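Local coordinates for protein ATP-dependent protease subunit HslV (Trypanosoma brucei brucei, PDB 4HNZ) that serves as the threonine-protease subunit of the mitochondrial HslVU complex, hydrolysing proteins that HslU has recognised and unfolded, at residues T1-V6 and V12-D17; K34-N39 and D52-M57; R73-L78 and L104-Q109; T114-G119 and A133-I138. All coordinates share one frame; numbering follows the deposited sequence.

Contact 1: T1-V6 and V12-D17; sequences TTILSV and VVLLGD
Asp17 OD1 takes the backbone N-H of Thr2 at 3.0 Å in an almost straight bond (169° at the hydrogen), and the donor arrives from above the carboxylate plane, 52° out of it. The Asp17 side chain sits with CG between its own N and carbonyl carbon (chi1 83°), which turns OD1 back across to the N-terminal residues ahead of strand 3-8, where it also lies 3.4 Å from Thr1 CA. In return, Asp17 N donates to Thr2 O at 3.1 Å, closing a two-way link at the open end of the hairpin. From here the strands run antiparallel: Leu4 and Leu15 form a hydrogen-bonded pair, with Leu15 N 2.8 Å from Leu4 O, and Val6 with Val13 is the next.

The side chains alternate between the two faces. Ile3 CG2 meets Leu14 CD1 at 3.9 Å on the face shared with Ser5, and this face packs on strand 93-98 of the other sheet. Leu4, Val6, Val13 and Leu15 look the other way, and helix 145-159 lies against Leu4, Val13 and Leu15.

Further out, Lys34 NZ reaches both Asp17 OD1 and Thr1 OG1, while Ser125 OG bonds Thr1 N. An N-terminal threonine, taken as catalytic by similarity, beside an aspartate and a lysine at the open end of a beta hairpin is the active-site arrangement of proteasome-type Ntn hydrolases.

Contact 2: K34-N39 and D52-M57; sequences KLRRIN and DAISLM
Arg36 NH1 is gripped by two carbonyls of its own chain, Leu35 O at 3.0 Å and Cys33 O just before the segment, and this holds the guanidinium near helix 50-66. The bond to Leu35 O is straight (167° at the hydrogen) and its acceptor lies in the guanidinium plane, although the donor stands above the carbonyl plane rather than on a lone pair. The side chain gets there by bending at chi2 (-67°), which folds the arginine back toward the strand it springs from.

That bend leaves the aliphatic part of Arg36 for the helix. Its CG rests 4.0 Å from Met57 SD, and the same carbon is 4.2 Å from Met57 CE, the two side chains crossing at about a right angle. Met57 runs out from the helix until SD lies beside CB and CG of Arg36, and the turn at chi3 (-85°) brings the CE methyl to CG as well. Nearer the charged end the touch is looser: NH2 of Arg36 comes within 4.4 Å of Ile54 CD1, which approaches the guanidinium obliquely. The contact is thus van der Waals in kind and small in area, while the arginine's polar end is held by main-chain oxygens.

Phe46 of strand 42-48 touches both Arg36 and Met57, and Ile44 adds to the methionine's surroundings. On the helix, Ile54 also packs on Lys80 of a neighbouring subunit. Here the outermost strand, within this chain, of the second sheet meets the helix layer over it, one of the sheet-helix interfaces of the four-layered alpha-beta-beta-alpha sandwich of the Ntn-hydrolase fold.

Contact 3: R73-L78 and L104-Q109; sequences RAAVEL and LEIDGQ
Ile106 reaches from strand 103-107 to helix 71-84 and touches it with the last carbon of its longer branch. Its CB points toward the helix, and CG1 leaves it anti to the carbonyl carbon (chi1 -48°), while CG2 takes the place anti to the backbone N. Neither of these carbons comes within 4.2 Å of segment 73-78; the chain has to continue through an extended chi2 of 159° before it makes contact. There CD1 lies 3.7 Å from Ala75 CB and 4.0 Å from Leu78 CD2, so a single methyl bridges two residues one helical turn apart. Leu78 meets it with CG anti to its own N, and the leucine and isoleucine side chains cross at a slant.

Ala75 is shared. The same CB that meets Ile106 also touches Leu104 CD2, at 3.9 Å, so the alanine methyl stands between two residues on one face of the strand. The short side chain lets the backbones come close: Ala75 CA is 7.2 Å from Ile106 CA, and the axes of helix segment 73-78 and strand segment 104-107 run almost parallel, 4° apart. Ala79 and Trp82 extend this helix surface along Ile106, and Leu95 of the neighbouring strand 93-98 reaches Leu78.

All four touching residues are buried and join through methyl groups alone, which implies that helix and sheet are held here by apolar packing and shape, without directional polar bonds between the two segments.

Contact 4: T114-G119 and A133-I138; sequences TPEADG and AARALI
Asp118 packs against Arg135 and Ile138 by two routes. Its OD2 forms a salt bridge with Arg135 NE at 2.8 Å, though as a hydrogen bond this is weak, bent to 130°, and the carboxylate and guanidinium planes are turned 41° apart. The arginine arrives as an extended chain from CG to NE, and its CG and CD run alongside the same oxygen. Ile138 packs on the CB and backbone of Asp118: CD1 lies 3.3 Å from Asp118 O, and CG1 and CG2 both lie 4.1 Å from Asp118 CB.

Asp118 is the third residue of a type I beta turn, Glu116 to Gly119, in the loop leading into strand 120-123, and Gly119 closes the turn at a positive phi.

At the first residue of the turn the fit becomes watery. Glu116 brings only its CG near Arg135 NH2, at 3.7 Å, and its OE2 is linked to that nitrogen through a water. A second water lies at the guanidinium edge, in plane, 2.9 Å from Arg135 NH2; it also accepts from Glu116 N and lies within bonding distance of Asp118 OD1, a bond that is not settled. The Glu116 carboxylate itself is taken up by Ser30 and Ser31 of a neighbouring subunit, while Arg135 packs on Ile159 of a different one.

Overall arrangement
The four contacts follow one another along the chain, each closing before the next opens. Contact 1 lies in one antiparallel sheet, and its centre is about 6 Å from the centre of the chain; contacts 2 and 3 lie where helices 50-66 and 71-84 reach the other sheet, their centres about 13 Å apart, with Leu56 O packed on Leu78 CD1. Lys34, at the start of segment 34-39, ties contact 2 to the active-site end of contact 1. Contact 4 is about 24 Å from contact 2, centre to centre, yet touches contact 1 through Ile138 and Val6, and contact 3 through Thr114 and Leu104. Contacts 2, 3 and 4 also meet neighbouring subunits, whereas no other chain touches contact 1, which carries the probably catalytic threonine.

Contact 1: T1-V6 and V12-D17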
loop_
_atom_site.group_PDB
_atom_site.type_symbol
_atom_site.label_atom_id
_atom_site.label_comp_id
_atom_site.label_asym_id
_atom_site.label_seq_id
_atom_site.Cartn_x
_atom_site.Cartn_y
_atom_site.Cartn_z
ATOM N N THR A 1 -16.651 21.533 8.065
ATOM C CA THR A 1 -17.845 22.300 7.675
ATOM C C THR A 1 -19.058 21.685 8.292
ATOM O O THR A 1 -19.130 20.469 8.452
ATOM C CB THR A 1 -17.959 22.347 6.138
ATOM O OG1 THR A 1 -16.867 23.114 5.653
ATOM C CG2 THR A 1 -19.247 23.024 5.698
ATOM N N THR A 2 -19.960 22.567 8.698
ATOM C CA THR A 2 -21.284 22.201 9.172
ATOM C C THR A 2 -22.292 23.098 8.487
ATOM O O THR A 2 -22.228 24.312 8.618
ATOM C CB THR A 2 -21.401 22.388 10.678
ATOM O OG1 THR A 2 -20.332 21.676 11.343
ATOM C CG2 THR A 2 -22.704 21.873 11.162
ATOM N N ILE A 3 -23.158 22.493 7.662
ATOM C CA ILE A 3 -24.285 23.131 7.116
ATOM C C ILE A 3 -25.493 22.391 7.665
ATOM O O ILE A 3 -25.574 21.163 7.560
ATOM C CB ILE A 3 -24.357 23.036 5.575
ATOM C CG1 ILE A 3 -23.040 23.338 4.904
ATOM C CG2 ILE A 3 -25.427 23.964 5.020
ATOM C CD1 ILE A 3 -22.576 24.730 5.090
ATOM N N LEU A 4 -26.461 23.140 8.191
ATOM C CA LEU A 4 -27.622 22.565 8.838
ATOM C C LEU A 4 -28.854 23.298 8.414
ATOM O O LEU A 4 -28.897 24.546 8.386
ATOM C CB LEU A 4 -27.463 22.671 10.328
ATOM C CG LEU A 4 -28.693 22.318 11.125
ATOM C CD1 LEU A 4 -28.982 20.840 11.012
ATOM C CD2 LEU A 4 -28.549 22.677 12.595
ATOM N N SER A 5 -29.887 22.545 8.084
ATOM C CA SER A 5 -31.205 23.113 7.774
ATOM C C SER A 5 -32.239 22.491 8.705
ATOM O O SER A 5 -32.286 21.283 8.864
ATOM C CB SER A 5 -31.591 22.793 6.326
ATOM O OG SER A 5 -32.897 23.276 6.025
ATOM N N VAL A 6 -33.091 23.321 9.297
ATOM C CA VAL A 6 -34.203 22.865 10.106
ATOM C C VAL A 6 -35.515 23.535 9.658
ATOM O O VAL A 6 -35.570 24.747 9.547
ATOM C CB VAL A 6 -33.997 23.277 11.571
ATOM C CG1 VAL A 6 -35.120 22.772 12.430
ATOM C CG2 VAL A 6 -32.645 22.766 12.078
ATOM N N VAL A 12 -38.255 27.687 7.658
ATOM C CA VAL A 12 -37.074 26.860 7.453
ATOM C C VAL A 12 -35.835 27.759 7.588
ATOM O O VAL A 12 -35.809 28.886 7.071
ATOM C CB VAL A 12 -37.107 26.091 6.098
ATOM C CG1 VAL A 12 -37.103 27.037 4.903
ATOM C CG2 VAL A 12 -35.956 25.138 6.000
ATOM N N VAL A 13 -34.828 27.267 8.279
ATOM C CA VAL A 13 -33.598 28.014 8.385
ATOM C C VAL A 13 -32.468 27.164 7.835
ATOM O O VAL A 13 -32.556 25.940 7.775
ATOM C CB VAL A 13 -33.295 28.454 9.838
ATOM C CG1 VAL A 13 -34.457 29.260 10.430
ATOM C CG2 VAL A 13 -33.012 27.245 10.713
ATOM N N LEU A 14 -31.429 27.852 7.379
ATOM C CA LEU A 14 -30.233 27.261 6.833
ATOM C C LEU A 14 -29.078 27.998 7.434
ATOM O O LEU A 14 -29.002 29.210 7.373
ATOM C CB LEU A 14 -30.224 27.384 5.305
ATOM C CG LEU A 14 -29.033 26.732 4.607
ATOM C CD1 LEU A 14 -29.094 25.225 4.723
ATOM C CD2 LEU A 14 -28.970 27.103 3.109
ATOM N N LEU A 15 -28.181 27.233 8.042
ATOM C CA LEU A 15 -27.079 27.799 8.733
ATOM C C LEU A 15 -25.809 27.119 8.250
ATOM O O LEU A 15 -25.820 25.912 7.999
ATOM C CB LEU A 15 -27.178 27.552 10.234
ATOM C CG LEU A 15 -28.004 28.558 11.017
ATOM C CD1 LEU A 15 -29.467 28.350 10.654
ATOM C CD2 LEU A 15 -27.811 28.393 12.528
ATOM N N GLY A 16 -24.724 27.874 8.200
ATOM C CA GLY A 16 -23.406 27.336 7.882
ATOM C C GLY A 16 -22.306 28.009 8.658
ATOM O O GLY A 16 -22.384 29.189 8.962
ATOM N N ASP A 17 -21.286 27.255 8.969
ATOM C CA ASP A 17 -20.154 27.847 9.660
ATOM C C ASP A 17 -19.294 28.619 8.638
ATOM O O ASP A 17 -19.589 28.627 7.450
ATOM C CB ASP A 17 -19.361 26.803 10.443
ATOM C CG ASP A 17 -18.376 26.068 9.584
ATOM O OD1 ASP A 17 -18.833 25.387 8.611
ATOM O OD2 ASP A 17 -17.140 26.164 9.846
#

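Contact 2: K34-N39 and D52-M57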
loop_
_atom_site.group_PDB
_atom_site.type_symbol
_atom_site.label_atom_id
_atom_site.label_comp_id
_atom_site.label_asym_id
_atom_site.label_seq_id
_atom_site.Cartn_x
_atom_site.Cartn_y
_atom_site.Cartn_z
ATOM N N LYS A 34 -20.702 30.333 3.387
ATOM C CA LYS A 34 -20.938 29.076 2.698
ATOM C C LYS A 34 -22.397 28.936 2.254
ATOM O O LYS A 34 -22.803 27.863 1.813
ATOM C CB LYS A 34 -20.563 27.892 3.609
ATOM C CG LYS A 34 -19.107 27.870 3.978
ATOM C CD LYS A 34 -18.794 26.764 4.932
ATOM C CE LYS A 34 -17.359 26.916 5.412
ATOM N NZ LYS A 34 -17.065 25.975 6.526
ATOM N N LEU A 35 -23.161 30.029 2.340
ATOM C CA LEU A 35 -24.550 30.063 1.879
ATOM C C LEU A 35 -24.678 30.993 0.705
ATOM O O LEU A 35 -23.961 31.972 0.611
ATOM C CB LEU A 35 -25.458 30.561 2.980
ATOM C CG LEU A 35 -25.265 29.884 4.339
ATOM C CD1 LEU A 35 -26.333 30.375 5.292
ATOM C CD2 LEU A 35 -25.334 28.375 4.218
ATOM N N ARG A 36 -25.565 30.689 -0.224
ATOM C CA ARG A 36 -25.846 31.611 -1.304
ATOM C C ARG A 36 -27.339 31.691 -1.499
ATOM O O ARG A 36 -28.065 30.692 -1.342
ATOM C CB ARG A 36 -25.188 31.157 -2.592
ATOM C CG ARG A 36 -23.673 31.188 -2.615
ATOM C CD ARG A 36 -23.081 32.594 -2.560
ATOM N NE ARG A 36 -21.607 32.522 -2.690
ATOM C CZ ARG A 36 -20.750 32.194 -1.708
ATOM N NH1 ARG A 36 -21.166 31.919 -0.475
ATOM N NH2 ARG A 36 -19.452 32.143 -1.957
ATOM N N ARG A 37 -27.788 32.888 -1.774
ATOM C CA ARG A 37 -29.145 33.145 -2.139
ATOM C C ARG A 37 -29.126 32.979 -3.657
ATOM O O ARG A 37 -28.417 33.691 -4.319
ATOM C CB ARG A 37 -29.457 34.590 -1.758
ATOM C CG ARG A 37 -30.912 35.016 -1.858
ATOM C CD ARG A 37 -31.569 35.060 -0.494
ATOM N NE ARG A 37 -33.009 34.861 -0.603
ATOM C CZ ARG A 37 -33.817 34.635 0.424
ATOM N NH1 ARG A 37 -33.352 34.588 1.672
ATOM N NH2 ARG A 37 -35.106 34.441 0.205
ATOM N N ILE A 38 -29.825 32.008 -4.243
ATOM C CA ILE A 38 -29.835 31.977 -5.728
ATOM C C ILE A 38 -31.031 32.721 -6.337
ATOM O O ILE A 38 -30.963 33.149 -7.461
ATOM C CB ILE A 38 -29.663 30.570 -6.329
ATOM C CG1 ILE A 38 -30.890 29.709 -6.139
ATOM C CG2 ILE A 38 -28.419 29.901 -5.728
ATOM C CD1 ILE A 38 -30.550 28.247 -6.392
ATOM N N ASN A 39 -32.140 32.800 -5.621
ATOM C CA ASN A 39 -33.209 33.739 -5.965
ATOM C C ASN A 39 -33.985 33.997 -4.689
ATOM O O ASN A 39 -33.538 33.585 -3.617
ATOM C CB ASN A 39 -34.105 33.228 -7.121
ATOM C CG ASN A 39 -34.820 31.910 -6.806
ATOM O OD1 ASN A 39 -35.421 31.720 -5.748
ATOM N ND2 ASN A 39 -34.749 30.983 -7.746
ATOM N N ASP A 52 -15.304 24.585 -6.487
ATOM C CA ASP A 52 -16.040 23.332 -6.708
ATOM C C ASP A 52 -17.497 23.596 -6.489
ATOM O O ASP A 52 -18.318 23.242 -7.303
ATOM C CB ASP A 52 -15.567 22.209 -5.790
ATOM C CG ASP A 52 -14.244 21.640 -6.216
ATOM O OD1 ASP A 52 -13.398 22.373 -6.817
ATOM O OD2 ASP A 52 -14.008 20.454 -5.920
ATOM N N ALA A 53 -17.807 24.278 -5.402
ATOM C CA ALA A 53 -19.185 24.492 -5.025
ATOM C C ALA A 53 -19.894 25.411 -5.958
ATOM O O ALA A 53 -21.042 25.186 -6.309
ATOM C CB ALA A 53 -19.268 25.019 -3.587
ATOM N N ILE A 54 -19.220 26.461 -6.362
ATOM C CA ILE A 54 -19.797 27.421 -7.282
ATOM C C ILE A 54 -20.051 26.823 -8.646
ATOM O O ILE A 54 -21.069 27.123 -9.283
ATOM C CB ILE A 54 -18.937 28.704 -7.354
ATOM C CG1 ILE A 54 -19.138 29.489 -6.041
ATOM C CG2 ILE A 54 -19.314 29.577 -8.541
ATOM C CD1 ILE A 54 -18.331 30.778 -5.947
ATOM N N SER A 55 -19.145 25.991 -9.111
ATOM C CA SER A 55 -19.361 25.349 -10.375
ATOM C C SER A 55 -20.639 24.520 -10.287
ATOM O O SER A 55 -21.405 24.475 -11.263
ATOM C CB SER A 55 -18.159 24.479 -10.751
ATOM O OG SER A 55 -16.981 25.240 -10.936
ATOM N N LEU A 56 -20.845 23.812 -9.166
ATOM C CA LEU A 56 -22.028 22.963 -9.053
ATOM C C LEU A 56 -23.284 23.772 -8.835
ATOM O O LEU A 56 -24.340 23.428 -9.367
ATOM C CB LEU A 56 -21.882 21.950 -7.949
ATOM C CG LEU A 56 -20.840 20.898 -8.290
ATOM C CD1 LEU A 56 -20.348 20.270 -6.999
ATOM C CD2 LEU A 56 -21.379 19.837 -9.224
ATOM N N MET A 57 -23.177 24.884 -8.114
ATOM C CA MET A 57 -24.292 25.821 -8.000
ATOM C C MET A 57 -24.739 26.350 -9.361
ATOM O O MET A 57 -25.938 26.431 -9.619
ATOM C CB MET A 57 -23.972 26.963 -7.057
ATOM C CG MET A 57 -23.971 26.443 -5.643
ATOM S SD MET A 57 -23.760 27.601 -4.283
ATOM C CE MET A 57 -21.954 27.744 -4.175
#

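Contact 3: R73-L78 and L104-Q109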
loop_
_atom_site.group_PDB
_atom_site.type_symbol
_atom_site.label_atom_id
_atom_site.label_comp_id
_atom_site.label_asym_id
_atom_site.label_seq_id
_atom_site.Cartn_x
_atom_site.Cartn_y
_atom_site.Cartn_z
ATOM N N ARG A 73 -36.896 17.742 -8.935
ATOM C CA ARG A 73 -36.472 17.249 -10.219
ATOM C C ARG A 73 -35.155 17.903 -10.663
ATOM O O ARG A 73 -34.286 17.250 -11.217
ATOM C CB ARG A 73 -37.531 17.469 -11.272
ATOM C CG ARG A 73 -37.429 16.483 -12.420
ATOM C CD ARG A 73 -37.470 17.195 -13.765
ATOM N NE ARG A 73 -38.216 16.529 -14.832
ATOM C CZ ARG A 73 -39.548 16.557 -14.943
ATOM N NH1 ARG A 73 -40.141 15.969 -15.979
ATOM N NH2 ARG A 73 -40.290 17.127 -13.994
ATOM N N ALA A 74 -35.004 19.195 -10.406
ATOM C CA ALA A 74 -33.776 19.897 -10.702
ATOM C C ALA A 74 -32.549 19.269 -9.969
ATOM O O ALA A 74 -31.499 19.076 -10.535
ATOM C CB ALA A 74 -33.917 21.376 -10.353
ATOM N N ALA A 75 -32.731 18.995 -8.696
ATOM C CA ALA A 75 -31.719 18.374 -7.905
ATOM C C ALA A 75 -31.321 17.022 -8.492
ATOM O O ALA A 75 -30.143 16.752 -8.638
ATOM C CB ALA A 75 -32.188 18.221 -6.457
ATOM N N VAL A 76 -32.296 16.180 -8.796
ATOM C CA VAL A 76 -32.018 14.888 -9.352
ATOM C C VAL A 76 -31.323 15.025 -10.695
ATOM O O VAL A 76 -30.370 14.291 -10.965
ATOM C CB VAL A 76 -33.290 14.062 -9.491
ATOM C CG1 VAL A 76 -33.020 12.792 -10.277
ATOM C CG2 VAL A 76 -33.785 13.700 -8.115
ATOM N N GLU A 77 -31.744 15.966 -11.522
ATOM C CA GLU A 77 -31.066 16.146 -12.828
ATOM C C GLU A 77 -29.642 16.609 -12.627
ATOM O O GLU A 77 -28.740 16.185 -13.344
ATOM C CB GLU A 77 -31.788 17.137 -13.699
ATOM C CG GLU A 77 -33.133 16.627 -14.193
ATOM C CD GLU A 77 -33.015 15.399 -15.077
ATOM O OE1 GLU A 77 -32.029 15.257 -15.841
ATOM O OE2 GLU A 77 -33.914 14.544 -14.969
ATOM N N LEU A 78 -29.441 17.472 -11.644
ATOM C CA LEU A 78 -28.090 17.905 -11.306
ATOM C C LEU A 78 -27.218 16.711 -10.886
ATOM O O LEU A 78 -26.137 16.530 -11.388
ATOM C CB LEU A 78 -28.089 18.909 -10.174
ATOM C CG LEU A 78 -26.646 19.182 -9.750
ATOM C CD1 LEU A 78 -25.960 20.117 -10.701
ATOM C CD2 LEU A 78 -26.587 19.740 -8.342
ATOM N N LEU A 104 -33.410 19.663 -0.060
ATOM C CA LEU A 104 -32.661 18.535 -0.577
ATOM C C LEU A 104 -31.188 18.648 -0.282
ATOM O O LEU A 104 -30.583 19.690 -0.418
ATOM C CB LEU A 104 -32.770 18.439 -2.103
ATOM C CG LEU A 104 -34.189 18.206 -2.495
ATOM C CD1 LEU A 104 -34.699 19.429 -3.203
ATOM C CD2 LEU A 104 -34.314 16.973 -3.381
ATOM N N GLU A 105 -30.614 17.498 -0.046
ATOM C CA GLU A 105 -29.224 17.361 0.073
ATOM C C GLU A 105 -28.733 16.539 -1.132
ATOM O O GLU A 105 -29.295 15.499 -1.490
ATOM C CB GLU A 105 -28.918 16.662 1.408
ATOM C CG GLU A 105 -27.579 15.960 1.481
ATOM C CD GLU A 105 -27.412 15.124 2.774
ATOM O OE1 GLU A 105 -28.297 15.222 3.685
ATOM O OE2 GLU A 105 -26.369 14.388 2.858
ATOM N N ILE A 106 -27.650 17.021 -1.728
ATOM C CA ILE A 106 -27.016 16.362 -2.851
ATOM C C ILE A 106 -25.525 16.205 -2.596
ATOM O O ILE A 106 -24.870 17.153 -2.282
ATOM C CB ILE A 106 -27.186 17.191 -4.114
ATOM C CG1 ILE A 106 -28.614 17.600 -4.255
ATOM C CG2 ILE A 106 -26.757 16.371 -5.310
ATOM C CD1 ILE A 106 -28.800 18.807 -5.163
ATOM N N ASP A 107 -24.993 14.993 -2.771
ATOM C CA ASP A 107 -23.536 14.758 -2.639
ATOM C C ASP A 107 -22.893 14.191 -3.869
ATOM O O ASP A 107 -23.578 13.809 -4.844
ATOM C CB ASP A 107 -23.242 13.942 -1.366
ATOM C CG ASP A 107 -23.713 12.524 -1.424
ATOM O OD1 ASP A 107 -23.841 11.921 -2.521
ATOM O OD2 ASP A 107 -24.032 12.032 -0.333
ATOM N N GLY A 108 -21.566 14.073 -3.805
ATOM C CA GLY A 108 -20.749 13.548 -4.908
ATOM C C GLY A 108 -20.922 12.073 -5.206
ATOM O O GLY A 108 -20.503 11.610 -6.255
ATOM N N GLN A 109 -21.513 11.314 -4.293
ATOM C CA GLN A 109 -21.809 9.905 -4.533
ATOM C C GLN A 109 -23.129 9.767 -5.277
ATOM O O GLN A 109 -23.468 8.679 -5.710
ATOM C CB GLN A 109 -21.881 9.137 -3.222
ATOM C CG GLN A 109 -20.559 8.585 -2.787
ATOM C CD GLN A 109 -19.536 9.667 -2.610
ATOM O OE1 GLN A 109 -18.529 9.694 -3.295
ATOM N NE2 GLN A 109 -19.815 10.614 -1.692
#

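Contact 4: T114-G119 and A133-I138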
loop_
_atom_site.group_PDB
_atom_site.type_symbol
_atom_site.label_atom_id
_atom_site.label_comp_id
_atom_site.label_asym_id
_atom_site.label_seq_id
_atom_site.Cartn_x
_atom_site.Cartn_y
_atom_site.Cartn_z
ATOM N N THR A 114 -33.858 13.831 0.975
ATOM C CA THR A 114 -34.828 14.717 1.564
ATOM C C THR A 114 -34.973 14.335 3.034
ATOM O O THR A 114 -34.689 13.189 3.420
ATOM C CB THR A 114 -36.200 14.541 0.896
ATOM O OG1 THR A 114 -36.567 13.177 1.009
ATOM C CG2 THR A 114 -36.115 14.925 -0.621
ATOM N N PRO A 115 -35.411 15.288 3.862
ATOM C CA PRO A 115 -35.490 14.999 5.315
ATOM C C PRO A 115 -36.580 14.022 5.654
ATOM O O PRO A 115 -37.464 13.759 4.856
ATOM C CB PRO A 115 -35.835 16.373 5.915
ATOM C CG PRO A 115 -36.465 17.126 4.808
ATOM C CD PRO A 115 -35.841 16.647 3.538
ATOM N N GLU A 116 -36.524 13.486 6.847
ATOM C CA GLU A 116 -37.681 12.795 7.418
ATOM C C GLU A 116 -38.768 13.825 7.822
ATOM O O GLU A 116 -38.622 15.011 7.606
ATOM C CB GLU A 116 -37.261 11.969 8.666
ATOM C CG GLU A 116 -36.004 11.104 8.537
ATOM C CD GLU A 116 -36.090 10.031 7.458
ATOM O OE1 GLU A 116 -37.208 9.650 7.014
ATOM O OE2 GLU A 116 -35.017 9.561 7.033
ATOM N N ALA A 117 -39.800 13.370 8.496
ATOM C CA ALA A 117 -40.825 14.264 8.948
ATOM C C ALA A 117 -40.278 15.359 9.893
ATOM O O ALA A 117 -40.858 16.421 9.993
ATOM C CB ALA A 117 -41.943 13.475 9.625
ATOM N N ASP A 118 -39.156 15.114 10.565
ATOM C CA ASP A 118 -38.614 16.125 11.429
ATOM C C ASP A 118 -38.039 17.368 10.715
ATOM O O ASP A 118 -37.650 18.302 11.382
ATOM C CB ASP A 118 -37.569 15.503 12.362
ATOM C CG ASP A 118 -36.346 14.982 11.617
ATOM O OD1 ASP A 118 -36.046 15.447 10.468
ATOM O OD2 ASP A 118 -35.688 14.071 12.165
ATOM N N GLY A 119 -37.961 17.375 9.391
ATOM C CA GLY A 119 -37.498 18.558 8.664
ATOM C C GLY A 119 -36.015 18.879 8.734
ATOM O O GLY A 119 -35.589 19.966 8.361
ATOM N N ALA A 133 -28.139 16.750 17.381
ATOM C CA ALA A 133 -28.573 17.732 18.343
ATOM C C ALA A 133 -29.922 18.317 17.925
ATOM O O ALA A 133 -30.793 18.504 18.786
ATOM C CB ALA A 133 -27.534 18.832 18.498
ATOM N N ALA A 134 -30.100 18.647 16.659
ATOM C CA ALA A 134 -31.360 19.228 16.239
ATOM C C ALA A 134 -32.502 18.260 16.431
ATOM O O ALA A 134 -33.610 18.648 16.795
ATOM C CB ALA A 134 -31.316 19.638 14.778
ATOM N N ARG A 135 -32.272 16.978 16.161
ATOM C CA ARG A 135 -33.328 15.996 16.404
ATOM C C ARG A 135 -33.771 15.913 17.828
ATOM O O ARG A 135 -34.871 15.512 18.111
ATOM C CB ARG A 135 -32.899 14.610 15.903
ATOM C CG ARG A 135 -33.046 14.512 14.397
ATOM C CD ARG A 135 -32.761 13.119 13.879
ATOM N NE ARG A 135 -33.047 13.059 12.463
ATOM C CZ ARG A 135 -32.609 12.102 11.644
ATOM N NH1 ARG A 135 -31.819 11.130 12.081
ATOM N NH2 ARG A 135 -32.937 12.147 10.346
ATOM N N ALA A 136 -32.864 16.218 18.750
ATOM C CA ALA A 136 -33.180 16.121 20.169
ATOM C C ALA A 136 -34.129 17.218 20.554
ATOM O O ALA A 136 -34.904 17.059 21.483
ATOM C CB ALA A 136 -31.914 16.209 21.017
ATOM N N LEU A 137 -34.050 18.324 19.826
ATOM C CA LEU A 137 -34.848 19.491 20.139
ATOM C C LEU A 137 -36.089 19.692 19.253
ATOM O O LEU A 137 -36.906 20.525 19.569
ATOM C CB LEU A 137 -33.995 20.745 20.016
ATOM C CG LEU A 137 -32.823 20.847 20.988
ATOM C CD1 LEU A 137 -31.900 21.949 20.539
ATOM C CD2 LEU A 137 -33.272 21.087 22.396
ATOM N N ILE A 138 -36.206 18.938 18.151
ATOM C CA ILE A 138 -37.171 19.287 17.126
ATOM C C ILE A 138 -38.597 19.345 17.674
ATOM O O ILE A 138 -39.407 20.193 17.281
ATOM C CB ILE A 138 -37.076 18.321 15.906
ATOM C CG1 ILE A 138 -37.912 18.842 14.702
ATOM C CG2 ILE A 138 -37.464 16.866 16.275
ATOM C CD1 ILE A 138 -37.459 20.177 14.147
HETATM O O HOH W 1 -33.066 9.275 8.740
HETATM O O HOH W 2 -34.387 14.081 8.658
#